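Local coordinates for lipase-esterase related protein (Clostridium acetobutylicum, PDB 3E0X) that is of unknown function but is probably a hydrolase of the alpha/beta hydrolase fold, related in sequence to lipases and esterases, with ortho-xylene bound in its pocket, at residues L20-S25 / G95-G100; L29-E34 / E159-D164; K50-G53 / Q58-S61; Y64-N69 / M168-I173; V113-G118 / F228-N233. All blocks are in the same frame, centred on the assembly; numbering follows the deposited sequence. Where two conformers were deposited one is given.

Interaction 1. Residues L20-S25 / G95-G100; sequences LFVHGS and GAIVLG. With OXE (ortho-xylene), chain C.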
# COMPACT_ATOMS: atom_id res chain seq x y z
N LEU A 20 -9.41 1.70 -5.11
CA LEU A 20 -8.61 0.54 -5.50
C LEU A 20 -7.47 0.42 -4.48
O LEU A 20 -6.63 1.32 -4.37
CB LEU A 20 -8.07 0.74 -6.93
CG LEU A 20 -7.19 -0.38 -7.46
CD1 LEU A 20 -7.90 -1.70 -7.53
CD2 LEU A 20 -6.66 -0.04 -8.84
N PHE A 21 -7.47 -0.69 -3.73
CA PHE A 21 -6.54 -0.92 -2.63
C PHE A 21 -5.38 -1.76 -3.11
O PHE A 21 -5.59 -2.85 -3.68
CB PHE A 21 -7.23 -1.67 -1.48
CG PHE A 21 -8.39 -0.92 -0.84
CD1 PHE A 21 -8.25 -0.35 0.43
CD2 PHE A 21 -9.64 -0.83 -1.47
CE1 PHE A 21 -9.33 0.32 1.05
CE2 PHE A 21 -10.71 -0.18 -0.86
CZ PHE A 21 -10.57 0.38 0.39
N VAL A 22 -4.17 -1.31 -2.79
CA VAL A 22 -2.95 -2.01 -3.16
C VAL A 22 -2.15 -2.29 -1.89
O VAL A 22 -1.69 -1.36 -1.20
CB VAL A 22 -2.09 -1.15 -4.10
CG1 VAL A 22 -0.82 -1.89 -4.45
CG2 VAL A 22 -2.88 -0.78 -5.36
N HIS A 23 -1.95 -3.57 -1.61
CA HIS A 23 -1.30 -4.00 -0.38
C HIS A 23 0.22 -3.82 -0.46
O HIS A 23 0.76 -3.32 -1.45
CB HIS A 23 -1.65 -5.47 -0.12
CG HIS A 23 -1.03 -6.40 -1.10
ND1 HIS A 23 -1.69 -6.96 -2.17
CD2 HIS A 23 0.25 -6.84 -1.17
CE1 HIS A 23 -0.85 -7.73 -2.84
NE2 HIS A 23 0.34 -7.65 -2.27
N GLY A 24 0.90 -4.29 0.58
CA GLY A 24 2.33 -4.03 0.73
C GLY A 24 3.19 -5.28 0.72
O GLY A 24 2.80 -6.35 0.21
N SER A 25 4.40 -5.11 1.26
CA SER A 25 5.43 -6.12 1.20
C SER A 25 5.01 -7.38 1.92
O SER A 25 4.56 -7.33 3.08
CB SER A 25 6.67 -5.59 1.90
OG SER A 25 7.06 -4.39 1.28
N GLY A 95 2.21 1.91 -1.09
CA GLY A 95 2.28 3.38 -1.07
C GLY A 95 3.18 3.87 -2.19
O GLY A 95 2.81 4.77 -2.96
N ALA A 96 4.38 3.28 -2.30
CA ALA A 96 5.28 3.64 -3.39
C ALA A 96 4.62 3.30 -4.73
O ALA A 96 4.72 4.05 -5.69
CB ALA A 96 6.62 2.93 -3.24
N ILE A 97 3.95 2.15 -4.80
CA ILE A 97 3.33 1.71 -6.07
C ILE A 97 2.28 2.74 -6.53
O ILE A 97 2.26 3.12 -7.72
CB ILE A 97 2.73 0.29 -5.95
CG1 ILE A 97 3.86 -0.72 -5.75
CG2 ILE A 97 1.89 -0.03 -7.18
CD1 ILE A 97 3.34 -2.07 -5.25
N VAL A 98 1.42 3.18 -5.61
CA VAL A 98 0.34 4.08 -6.04
C VAL A 98 0.87 5.46 -6.41
O VAL A 98 0.31 6.13 -7.30
CB VAL A 98 -0.88 4.14 -5.09
CG1 VAL A 98 -1.48 2.74 -4.96
CG2 VAL A 98 -0.47 4.69 -3.69
N LEU A 99 1.96 5.90 -5.76
CA LEU A 99 2.63 7.12 -6.20
C LEU A 99 3.18 6.93 -7.63
O LEU A 99 3.07 7.83 -8.49
CB LEU A 99 3.74 7.48 -5.21
CG LEU A 99 3.24 7.89 -3.82
CD1 LEU A 99 4.42 7.91 -2.83
CD2 LEU A 99 2.51 9.24 -3.86
N GLY A 100 3.76 5.77 -7.90
CA GLY A 100 4.26 5.49 -9.25
C GLY A 100 3.14 5.46 -10.28
O GLY A 100 3.30 5.92 -11.42
C1 OXE C . 5.21 -4.82 5.93
C2 OXE C . 3.87 -5.36 5.61
C3 OXE C . 3.29 -6.32 6.44
C4 OXE C . 4.00 -6.74 7.58
C5 OXE C . 5.27 -6.24 7.88
C6 OXE C . 5.88 -5.26 7.07
C1' OXE C . 5.79 -3.76 5.03
C2' OXE C . 3.15 -4.89 4.39

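Interaction 2. Residues L29-E34 / E159-D164; sequences LKIFGE and ETLEKD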
# COMPACT_ATOMS: atom_id res chain seq x y z
N LEU A 29 -4.23 -8.91 -0.38
CA LEU A 29 -5.38 -8.02 -0.15
C LEU A 29 -6.06 -8.26 1.20
O LEU A 29 -6.81 -7.40 1.67
CB LEU A 29 -6.42 -8.17 -1.30
CG LEU A 29 -7.07 -9.54 -1.47
CD1 LEU A 29 -8.26 -9.75 -0.52
CD2 LEU A 29 -7.55 -9.75 -2.91
N LYS A 30 -5.80 -9.41 1.82
CA LYS A 30 -6.39 -9.76 3.12
C LYS A 30 -6.03 -8.76 4.22
O LYS A 30 -6.74 -8.64 5.24
CB LYS A 30 -5.97 -11.18 3.54
CG LYS A 30 -6.44 -12.29 2.58
CD LYS A 30 -5.85 -13.69 2.93
CE LYS A 30 -4.31 -13.72 2.92
NZ LYS A 30 -3.65 -14.98 3.45
N ILE A 31 -4.93 -8.03 4.03
CA ILE A 31 -4.44 -7.11 5.05
C ILE A 31 -5.40 -5.94 5.27
O ILE A 31 -5.35 -5.27 6.31
CB ILE A 31 -3.00 -6.60 4.71
CG1 ILE A 31 -2.28 -6.08 5.98
CG2 ILE A 31 -3.02 -5.52 3.57
CD1 ILE A 31 -2.00 -7.14 7.03
N PHE A 32 -6.26 -5.70 4.26
CA PHE A 32 -7.26 -4.61 4.32
C PHE A 32 -8.58 -5.02 4.97
O PHE A 32 -9.53 -4.26 4.93
CB PHE A 32 -7.49 -4.08 2.90
CG PHE A 32 -6.33 -3.30 2.34
CD1 PHE A 32 -5.98 -2.07 2.90
CD2 PHE A 32 -5.61 -3.78 1.25
CE1 PHE A 32 -4.92 -1.32 2.35
CE2 PHE A 32 -4.58 -3.04 0.69
CZ PHE A 32 -4.21 -1.81 1.27
N GLY A 33 -8.62 -6.19 5.60
CA GLY A 33 -9.86 -6.75 6.10
C GLY A 33 -10.59 -5.89 7.11
O GLY A 33 -11.82 -5.91 7.18
N GLU A 34 -9.84 -5.18 7.95
CA GLU A 34 -10.50 -4.26 8.88
C GLU A 34 -10.86 -2.95 8.23
O GLU A 34 -11.94 -2.44 8.43
CB GLU A 34 -9.64 -4.00 10.11
CG GLU A 34 -9.49 -5.18 11.01
CD GLU A 34 -10.84 -5.80 11.45
OE1 GLU A 34 -11.63 -5.11 12.11
OE2 GLU A 34 -11.07 -6.99 11.13
N GLU A 159 -1.15 -13.20 10.66
CA GLU A 159 -1.21 -14.56 10.08
C GLU A 159 -1.62 -14.55 8.61
O GLU A 159 -1.46 -15.56 7.93
CB GLU A 159 -2.11 -15.48 10.92
CG GLU A 159 -2.85 -16.64 10.19
CD GLU A 159 -2.02 -17.91 9.96
OE1 GLU A 159 -1.10 -18.20 10.77
OE2 GLU A 159 -2.31 -18.63 8.97
N THR A 160 -2.14 -13.42 8.11
CA THR A 160 -2.49 -13.35 6.68
C THR A 160 -1.29 -13.07 5.76
O THR A 160 -1.42 -13.13 4.51
CB THR A 160 -3.58 -12.28 6.37
OG1 THR A 160 -3.03 -10.96 6.45
CG2 THR A 160 -4.78 -12.42 7.28
N LEU A 161 -0.14 -12.77 6.36
CA LEU A 161 1.06 -12.50 5.57
C LEU A 161 1.42 -13.75 4.79
O LEU A 161 1.12 -14.88 5.21
CB LEU A 161 2.23 -12.10 6.46
CG LEU A 161 2.41 -10.60 6.68
CD1 LEU A 161 1.17 -9.83 7.12
CD2 LEU A 161 3.58 -10.37 7.65
N GLU A 162 2.06 -13.57 3.64
CA GLU A 162 2.48 -14.68 2.81
C GLU A 162 3.36 -15.65 3.58
O GLU A 162 4.23 -15.23 4.36
CB GLU A 162 3.25 -14.14 1.60
CG GLU A 162 2.39 -13.32 0.65
CD GLU A 162 1.36 -14.16 -0.10
OE1 GLU A 162 1.69 -15.29 -0.53
OE2 GLU A 162 0.22 -13.71 -0.22
N LYS A 163 3.16 -16.94 3.35
CA LYS A 163 3.89 -17.96 4.10
C LYS A 163 5.29 -18.26 3.56
O LYS A 163 6.15 -18.72 4.31
CB LYS A 163 3.07 -19.24 4.21
CG LYS A 163 1.90 -19.11 5.15
CD LYS A 163 1.10 -20.40 5.24
CE LYS A 163 0.16 -20.38 6.43
NZ LYS A 163 -0.93 -19.39 6.25
N ASP A 164 5.51 -18.05 2.27
CA ASP A 164 6.86 -18.24 1.74
C ASP A 164 7.71 -17.01 2.05
O ASP A 164 7.39 -15.94 1.53
CB ASP A 164 6.83 -18.49 0.22
CG ASP A 164 8.24 -18.68 -0.39
OD1 ASP A 164 9.28 -18.57 0.30
OD2 ASP A 164 8.28 -18.95 -1.60

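Interaction 3. Residues K50-G53 / Q58-S61; sequences KGHG and QCPS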
# COMPACT_ATOMS: atom_id res chain seq x y z
N LYS A 50 0.94 -9.41 -8.32
CA LYS A 50 1.43 -10.64 -8.93
C LYS A 50 2.31 -11.39 -7.94
O LYS A 50 3.18 -10.82 -7.27
CB LYS A 50 2.19 -10.29 -10.22
CG LYS A 50 2.71 -11.47 -11.07
CD LYS A 50 3.21 -10.92 -12.46
CE LYS A 50 4.02 -11.90 -13.24
NZ LYS A 50 5.46 -11.76 -12.99
N GLY A 51 2.05 -12.69 -7.84
CA GLY A 51 2.79 -13.55 -6.93
C GLY A 51 2.34 -13.53 -5.47
O GLY A 51 2.93 -14.22 -4.64
N HIS A 52 1.33 -12.72 -5.16
CA HIS A 52 0.80 -12.62 -3.81
C HIS A 52 -0.65 -13.10 -3.81
O HIS A 52 -1.34 -12.97 -4.84
CB HIS A 52 0.80 -11.16 -3.35
CG HIS A 52 2.17 -10.53 -3.31
ND1 HIS A 52 2.88 -10.21 -4.45
CD2 HIS A 52 2.92 -10.10 -2.27
CE1 HIS A 52 4.03 -9.64 -4.11
NE2 HIS A 52 4.08 -9.56 -2.79
N GLY A 53 -1.12 -13.63 -2.67
CA GLY A 53 -2.51 -14.09 -2.58
C GLY A 53 -2.84 -15.01 -3.74
O GLY A 53 -2.10 -15.95 -4.01
N GLN A 58 5.51 -15.08 -10.82
CA GLN A 58 6.69 -14.60 -10.11
C GLN A 58 6.43 -13.17 -9.63
O GLN A 58 5.94 -12.32 -10.39
CB GLN A 58 7.93 -14.65 -11.04
CG GLN A 58 9.18 -13.88 -10.58
CD GLN A 58 9.94 -14.54 -9.45
OE1 GLN A 58 9.65 -15.68 -9.07
NE2 GLN A 58 10.93 -13.82 -8.90
N CYS A 59 6.74 -12.88 -8.37
CA CYS A 59 6.61 -11.51 -7.88
C CYS A 59 7.63 -10.66 -8.62
O CYS A 59 8.80 -11.03 -8.67
CB CYS A 59 6.94 -11.40 -6.40
SG CYS A 59 5.89 -12.35 -5.28
N PRO A 60 7.21 -9.52 -9.20
CA PRO A 60 8.18 -8.57 -9.73
C PRO A 60 9.22 -8.18 -8.67
O PRO A 60 8.89 -8.09 -7.48
CB PRO A 60 7.31 -7.36 -10.09
CG PRO A 60 5.96 -7.96 -10.44
CD PRO A 60 5.81 -9.12 -9.48
N SER A 61 10.45 -7.94 -9.11
CA SER A 61 11.55 -7.65 -8.19
C SER A 61 11.71 -6.17 -7.93
O SER A 61 12.51 -5.77 -7.07
CB SER A 61 12.88 -8.16 -8.74
OG SER A 61 12.87 -9.58 -8.80

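Interaction 4. Residues Y64-N69 / M168-I173; sequences YGYIDN and MINDLI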
# COMPACT_ATOMS: atom_id res chain seq x y z
N TYR A 64 8.81 -0.67 -9.89
CA TYR A 64 8.41 -0.40 -11.27
C TYR A 64 7.62 -1.53 -11.92
O TYR A 64 6.67 -1.29 -12.65
CB TYR A 64 9.64 -0.08 -12.12
CG TYR A 64 10.31 1.18 -11.64
CD1 TYR A 64 9.73 2.43 -11.89
CD2 TYR A 64 11.51 1.14 -10.92
CE1 TYR A 64 10.32 3.60 -11.45
CE2 TYR A 64 12.12 2.32 -10.47
CZ TYR A 64 11.51 3.55 -10.72
OH TYR A 64 12.10 4.72 -10.28
N GLY A 65 7.99 -2.77 -11.65
CA GLY A 65 7.23 -3.91 -12.15
C GLY A 65 5.81 -3.89 -11.63
O GLY A 65 4.86 -4.07 -12.41
N TYR A 66 5.66 -3.71 -10.30
CA TYR A 66 4.33 -3.61 -9.69
C TYR A 66 3.53 -2.44 -10.25
O TYR A 66 2.33 -2.58 -10.53
CB TYR A 66 4.43 -3.53 -8.16
CG TYR A 66 4.93 -4.79 -7.49
CD1 TYR A 66 4.16 -5.96 -7.50
CD2 TYR A 66 6.13 -4.79 -6.82
CE1 TYR A 66 4.60 -7.11 -6.85
CE2 TYR A 66 6.59 -5.95 -6.15
CZ TYR A 66 5.81 -7.10 -6.18
OH TYR A 66 6.26 -8.23 -5.52
N ILE A 67 4.19 -1.29 -10.45
CA ILE A 67 3.52 -0.11 -11.02
C ILE A 67 2.93 -0.43 -12.40
O ILE A 67 1.75 -0.16 -12.65
CB ILE A 67 4.51 1.10 -11.10
CG1 ILE A 67 4.88 1.63 -9.70
CG2 ILE A 67 3.96 2.20 -12.00
CD1 ILE A 67 6.13 2.51 -9.68
N ASP A 68 3.73 -1.08 -13.25
CA ASP A 68 3.25 -1.47 -14.58
C ASP A 68 2.08 -2.46 -14.48
O ASP A 68 1.11 -2.36 -15.23
CB ASP A 68 4.39 -2.06 -15.40
CG ASP A 68 5.41 -1.01 -15.82
OD1 ASP A 68 5.13 0.20 -15.66
OD2 ASP A 68 6.51 -1.40 -16.30
N ASN A 69 2.16 -3.40 -13.55
CA ASN A 69 1.06 -4.36 -13.39
C ASN A 69 -0.23 -3.66 -12.97
O ASN A 69 -1.32 -4.01 -13.45
CB ASN A 69 1.38 -5.43 -12.35
CG ASN A 69 2.54 -6.35 -12.72
OD1 ASN A 69 2.97 -6.49 -13.88
ND2 ASN A 69 3.03 -7.02 -11.70
N MSE A 168 8.39 -11.90 1.06
CA MSE A 168 8.78 -10.74 1.89
C MSE A 168 10.21 -10.25 1.54
O MSE A 168 10.49 -9.04 1.45
CB MSE A 168 8.66 -11.09 3.37
CG MSE A 168 9.03 -9.93 4.28
SE MSE A 168 7.74 -8.45 4.18
CE MSE A 168 6.44 -9.20 5.44
N ILE A 169 11.12 -11.19 1.35
CA ILE A 169 12.49 -10.82 1.00
C ILE A 169 12.53 -10.05 -0.34
O ILE A 169 13.13 -8.97 -0.44
CB ILE A 169 13.41 -12.07 1.01
CG1 ILE A 169 13.58 -12.58 2.45
CG2 ILE A 169 14.77 -11.77 0.38
CD1 ILE A 169 14.19 -13.95 2.55
N ASN A 170 11.85 -10.58 -1.36
CA ASN A 170 11.75 -9.91 -2.65
C ASN A 170 11.23 -8.50 -2.50
O ASN A 170 11.77 -7.55 -3.07
CB ASN A 170 10.79 -10.69 -3.52
CG ASN A 170 10.58 -10.06 -4.90
OD1 ASN A 170 11.34 -10.30 -5.83
ND2 ASN A 170 9.54 -9.23 -5.03
N ASP A 171 10.15 -8.37 -1.74
CA ASP A 171 9.47 -7.09 -1.63
C ASP A 171 10.29 -6.07 -0.84
O ASP A 171 10.31 -4.89 -1.19
CB ASP A 171 8.09 -7.28 -1.01
CG ASP A 171 7.11 -7.99 -1.93
OD1 ASP A 171 7.41 -8.13 -3.14
OD2 ASP A 171 6.02 -8.38 -1.44
N LEU A 172 10.98 -6.50 0.23
CA LEU A 172 11.82 -5.56 1.00
C LEU A 172 13.02 -5.09 0.19
O LEU A 172 13.42 -3.92 0.29
CB LEU A 172 12.27 -6.16 2.33
CG LEU A 172 11.16 -6.31 3.37
CD1 LEU A 172 11.60 -7.17 4.55
CD2 LEU A 172 10.61 -4.96 3.83
N ILE A 173 13.57 -5.97 -0.65
CA ILE A 173 14.64 -5.56 -1.57
C ILE A 173 14.08 -4.54 -2.58
O ILE A 173 14.73 -3.51 -2.84
CB ILE A 173 15.29 -6.79 -2.28
CG1 ILE A 173 16.06 -7.62 -1.23
CG2 ILE A 173 16.16 -6.34 -3.45
CD1 ILE A 173 16.56 -9.00 -1.71

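Interaction 5. Residues V113-G118 / F228-N233; sequences VSLSGG and FLLVVN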
# COMPACT_ATOMS: atom_id res chain seq x y z
N VAL A 113 -3.81 7.80 -2.01
CA VAL A 113 -3.45 7.79 -0.60
C VAL A 113 -2.30 6.81 -0.38
O VAL A 113 -2.37 5.65 -0.80
CB VAL A 113 -4.64 7.31 0.24
CG1 VAL A 113 -4.26 7.21 1.71
CG2 VAL A 113 -5.84 8.26 0.07
N SER A 114 -1.27 7.30 0.30
CA SER A 114 -0.15 6.45 0.71
C SER A 114 -0.27 6.22 2.20
O SER A 114 -0.09 7.17 2.99
CB SER A 114 1.20 7.09 0.37
OG SER A 114 2.29 6.34 0.91
N LEU A 115 -0.59 4.99 2.58
CA LEU A 115 -0.84 4.63 3.96
C LEU A 115 0.38 3.86 4.48
O LEU A 115 0.70 2.78 3.95
CB LEU A 115 -2.08 3.72 3.99
CG LEU A 115 -2.53 3.05 5.27
CD1 LEU A 115 -2.73 4.10 6.34
CD2 LEU A 115 -3.81 2.27 4.97
N SER A 116 1.07 4.42 5.47
CA SER A 116 2.27 3.78 6.01
C SER A 116 3.21 3.37 4.87
O SER A 116 3.63 2.20 4.76
CB SER A 116 1.91 2.58 6.89
OG SER A 116 0.87 2.90 7.80
N GLY A 117 3.52 4.35 4.01
CA GLY A 117 4.33 4.16 2.83
C GLY A 117 5.48 5.13 2.70
O GLY A 117 6.09 5.59 3.68
N GLY A 118 5.79 5.43 1.46
CA GLY A 118 6.93 6.27 1.15
C GLY A 118 7.23 6.22 -0.34
O GLY A 118 6.71 5.36 -1.06
N PHE A 228 0.99 -1.52 11.78
CA PHE A 228 -0.35 -2.10 11.72
C PHE A 228 -1.44 -1.08 12.05
O PHE A 228 -2.55 -1.46 12.41
CB PHE A 228 -0.45 -3.36 12.60
CG PHE A 228 -0.40 -4.66 11.81
CD1 PHE A 228 0.21 -4.75 10.56
CD2 PHE A 228 -0.92 -5.82 12.39
CE1 PHE A 228 0.28 -5.97 9.88
CE2 PHE A 228 -0.88 -7.04 11.72
CZ PHE A 228 -0.28 -7.13 10.47
N LEU A 229 -1.13 0.20 11.88
CA LEU A 229 -2.14 1.26 12.01
C LEU A 229 -3.43 0.90 11.27
O LEU A 229 -4.51 1.11 11.80
CB LEU A 229 -1.58 2.57 11.46
CG LEU A 229 -2.50 3.79 11.45
CD1 LEU A 229 -2.86 4.24 12.88
CD2 LEU A 229 -1.84 4.95 10.67
N LEU A 230 -3.30 0.35 10.07
CA LEU A 230 -4.50 0.05 9.23
C LEU A 230 -5.35 -1.10 9.78
O LEU A 230 -6.45 -1.35 9.26
CB LEU A 230 -4.10 -0.27 7.76
CG LEU A 230 -3.60 -1.70 7.44
CD1 LEU A 230 -3.47 -1.87 5.93
CD2 LEU A 230 -2.30 -2.12 8.14
N VAL A 231 -4.80 -1.83 10.76
CA VAL A 231 -5.50 -2.94 11.39
C VAL A 231 -6.03 -2.52 12.76
O VAL A 231 -7.22 -2.69 13.06
CB VAL A 231 -4.56 -4.17 11.55
CG1 VAL A 231 -5.10 -5.15 12.58
CG2 VAL A 231 -4.37 -4.83 10.21
N VAL A 232 -5.17 -1.92 13.59
CA VAL A 232 -5.56 -1.58 14.96
C VAL A 232 -6.36 -0.27 15.05
O VAL A 232 -7.07 -0.04 16.03
CB VAL A 232 -4.37 -1.54 15.93
CG1 VAL A 232 -3.66 -2.88 15.93
CG2 VAL A 232 -3.39 -0.43 15.58
N ASN A 233 -6.21 0.59 14.04
CA ASN A 233 -7.03 1.80 13.99
C ASN A 233 -7.62 1.97 12.61
O ASN A 233 -7.56 3.04 12.00
CB ASN A 233 -6.22 3.06 14.41
CG ASN A 233 -7.12 4.24 14.78
OD1 ASN A 233 -8.36 4.16 14.68
ND2 ASN A 233 -6.50 5.33 15.26
O HOH W 1 -0.70 0.80 8.69

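Interaction 1. Residues L20-S25 / G95-G100
Val22, at the end of strand 18-22, meets helix 93-102 through both of its methyl groups, each taken by a different residue. CG2 lies 3.8 Å from CG1 of Val98, the two valines lying antiparallel and side by side. With chi1 at 179°, the other branch, CG1, points across to Ile97 CD1, 4.2 Å away. The contact is apolar: no hydrogen bond joins the two segments, and all three side chains are buried. This is the core of an alpha/beta hydrolase: a central parallel strand packed against the helix that starts within the GxSxG pattern at Gly90, Ser92 and Gly94, consistent with a nucleophile elbow. Behind the valine pair, Val98 also rests on Leu88 of the neighbouring strand 86-91, while Ile97 packs on Tyr66 of helix 63-76. Beyond Val22 the chain leaves the sheet and enters the ligand pocket. Ser25 directly follows His23 and Gly24, a position from which this fold often supplies an oxyanion-hole N-H; here its N is hydrogen-bonded to Ser92 OG. Ortho-xylene lies close by, its methyl C2' 3.1 Å from Ser25 O and its other methyl, C1', 3.7 Å from Ser25 CB.

Interaction 2. Residues L29-E34 / E159-D164
Lys30, in one of its two modelled conformers, lies alongside Thr160 with its chain pointing the other way. At its root, CB of Lys30 packs 3.9 Å from Thr160 CB, with the threonine methyl CG2 slightly farther off. The chain then bends at chi3 (-59°), which turns its end back over the threonine: CE comes to 3.8 Å from Thr160 CB, and NZ donates to the Thr160 carbonyl oxygen at 3.1 Å. That bond is markedly bent at the acceptor, with a C=O...N angle of 116° and the ammonium tilted 24° from the carbonyl plane. The same oxygen accepts from Asn28 ND2, so in this conformer two donors grip it. Glu162 OE2, 5.5 Å from Lys30 NZ, may weakly favour the ammonium, though the charges do not touch. In the alpha/beta hydrolase architecture this contact joins the loop after strand 18-22, whose residues 29-31 form a short 3-10 turn, to the connection between helices 152-158 and 165-177, which brings Leu161 to the ortho-xylene pocket. Thr160 OG1 bonds to Tyr157 O and lies 4.0 Å from Ile31 CD1, the two side chains being roughly perpendicular. Ile31 CD1 also reaches Leu161 CD1 at 4.2 Å, and Leu161 in turn touches the bound ortho-xylene.

Interaction 3. Residues K50-G53 / Q58-S61
Lys50 stretches its aliphatic chain along the Gln58 carbonyl before gripping it. With CG anti to the backbone N (chi1 -176°) the chain runs out extended until a bend at its last torsion brings NZ onto Gln58 O at 2.7 Å. The ammonium lies in the carbonyl plane on a lone pair, with a C=O...N angle of 143°. Nearer the backbone, Lys50 CB packs 3.9 Å from Pro60 CD. The Lys50 carbonyl oxygen takes a weak CA-H...O contact from Cys59, 3.6 Å from its CA, and also accepts from His52 ND1 at 2.9 Å, the imidazole nitrogen lying above the carbonyl plane. Gly51 and Cys59 have the nearest CA atoms, 4.4 Å apart. With its positive phi, Gly51 together with His52 fits a G1 beta bulge, both residues facing Ser55. This loop, between strand 43-47 and helix 63-76 of the alpha/beta hydrolase fold, thus folds back on itself. His52 next brings its ring against the thiol: Cys59 SG is 3.5 Å from CE1 and 4.0 Å from the ring centroid, an oblique sulfur-aromatic contact. The imidazole is held at two nitrogens, since NE2 bonds to Asp171 while ND1 turns to Lys50 O, an arrangement that fixes the ring's rotation. Gly53 closes the segment, its N donating to Glu162 OE2.

Interaction 4. Residues Y64-N69 / M168-I173
Tyr66 reaches from helix 63-76 to helix 165-177 and meets its partner with its hydroxyl: OH donates to Asp171 OD1 at 2.6 Å, a short bond between two buried groups. It arrives on the syn side of the carboxylate oxygen, 19° out of the carboxylate plane. The phenol ring and the carboxylate stand steeply to one another, their planes 74° apart. The CA atoms of Tyr66 and Asp171 are 10.2 Å apart, a gap that the length of the tyrosine side chain spans.

Asp171 OD1 accepts a second bond, from Asn170 ND2 at 3.1 Å, this time on the anti side. The donor keeps OD1 almost exactly in its own amide plane, and Asn170 places its amide there by holding CG anti to the backbone N (chi1 178°). ND2 also donates to Pro60 O, while its approach to Tyr66 OH (3.5 Å), near the plane of the ring, has too poor an angle for a hydrogen bond. In the alpha/beta hydrolase fold, helix 63-76 follows strand 43-47 and packs on helix 93-102. Helix 165-177 belongs to the helical part between strands 109-115 and 191-196, and its Met168 touches the ortho-xylene. The second carboxylate oxygen, OD2, is hydrogen-bonded to His52 NE2 and Gly26 N, which brings the polar partners of the Asp171 carboxylate to four. Met93 touches both Tyr66 and Asp171, and Ile97 and Cys59 pack on the tyrosine.

Interaction 5. Residues V113-G118 / F228-N233
Leu115 and Ser116, near the end of strand 109-115, lie level with Leu230 and Leu229 of the short helix 229-232, with CA atoms 7.9 Å apart in both pairs, Leu115 to Leu230 and Ser116 to Leu229. In the alpha/beta hydrolase fold this strand is a central parallel member of the sheet, and the helix follows His227, a residue of the ligand pocket, late in the chain. Ser116 has positive phi and psi (49°/53°), which turns the chain sharply out of the strand. On the other side the helix starts tightly: Phe228 O accepts from both Val231 N and Val232 N, the latter at 2.9 Å.

The side chains meet apolar against apolar. Leu115 holds CG anti to the backbone N (chi1 174°), sending its two methyls forward to different residues of the helix. CD2 packs 3.8 Å from Leu230 CB, while CD1 comes within 4.5 Å of Leu229 CD2, a looser touch. Leu229 also rests on Ile194 of strand 191-196, as Leu115 does, so Ile194 lies against both leucines. Leu230 packs on Tyr91 in turn, next to the pocket.

No direct hydrogen bond joins the segments; a water does so instead. Ser116 OG also lies 4.4 Å from Leu229 CB, at the margin of the apolar patch. The bridging water donates to Ser116 OG at 2.8 Å and accepts from the backbone Leu230 N at 3.0 Å.

In the fold
Interactions 1, 2 and 4 converge on the ortho-xylene pocket: Gly24, Ser25 and Leu161 are among its residues, and Met168 touches the ligand. There Ser25 CA of interaction 1 lies 3.5 Å from Asp171 OD2 of interaction 4, and Leu161 CD2 of interaction 2 lies 3.8 Å from Met168 CE. Interactions 3 and 4, with centres about 7 Å apart, are coupled through His52 with Asp171 and Pro60 with Asn170; Glu162 and Gly53 link interactions 2 and 3. Between interactions 2 and 5, Ile31 CD1 packs 3.8 Å from Phe228 CE1. Interactions 1 and 5 share the central sheet, with Val98 CG2 3.6 Å from Val113 O. Interactions 3 and 5, with centres about 21 Å apart, do not touch.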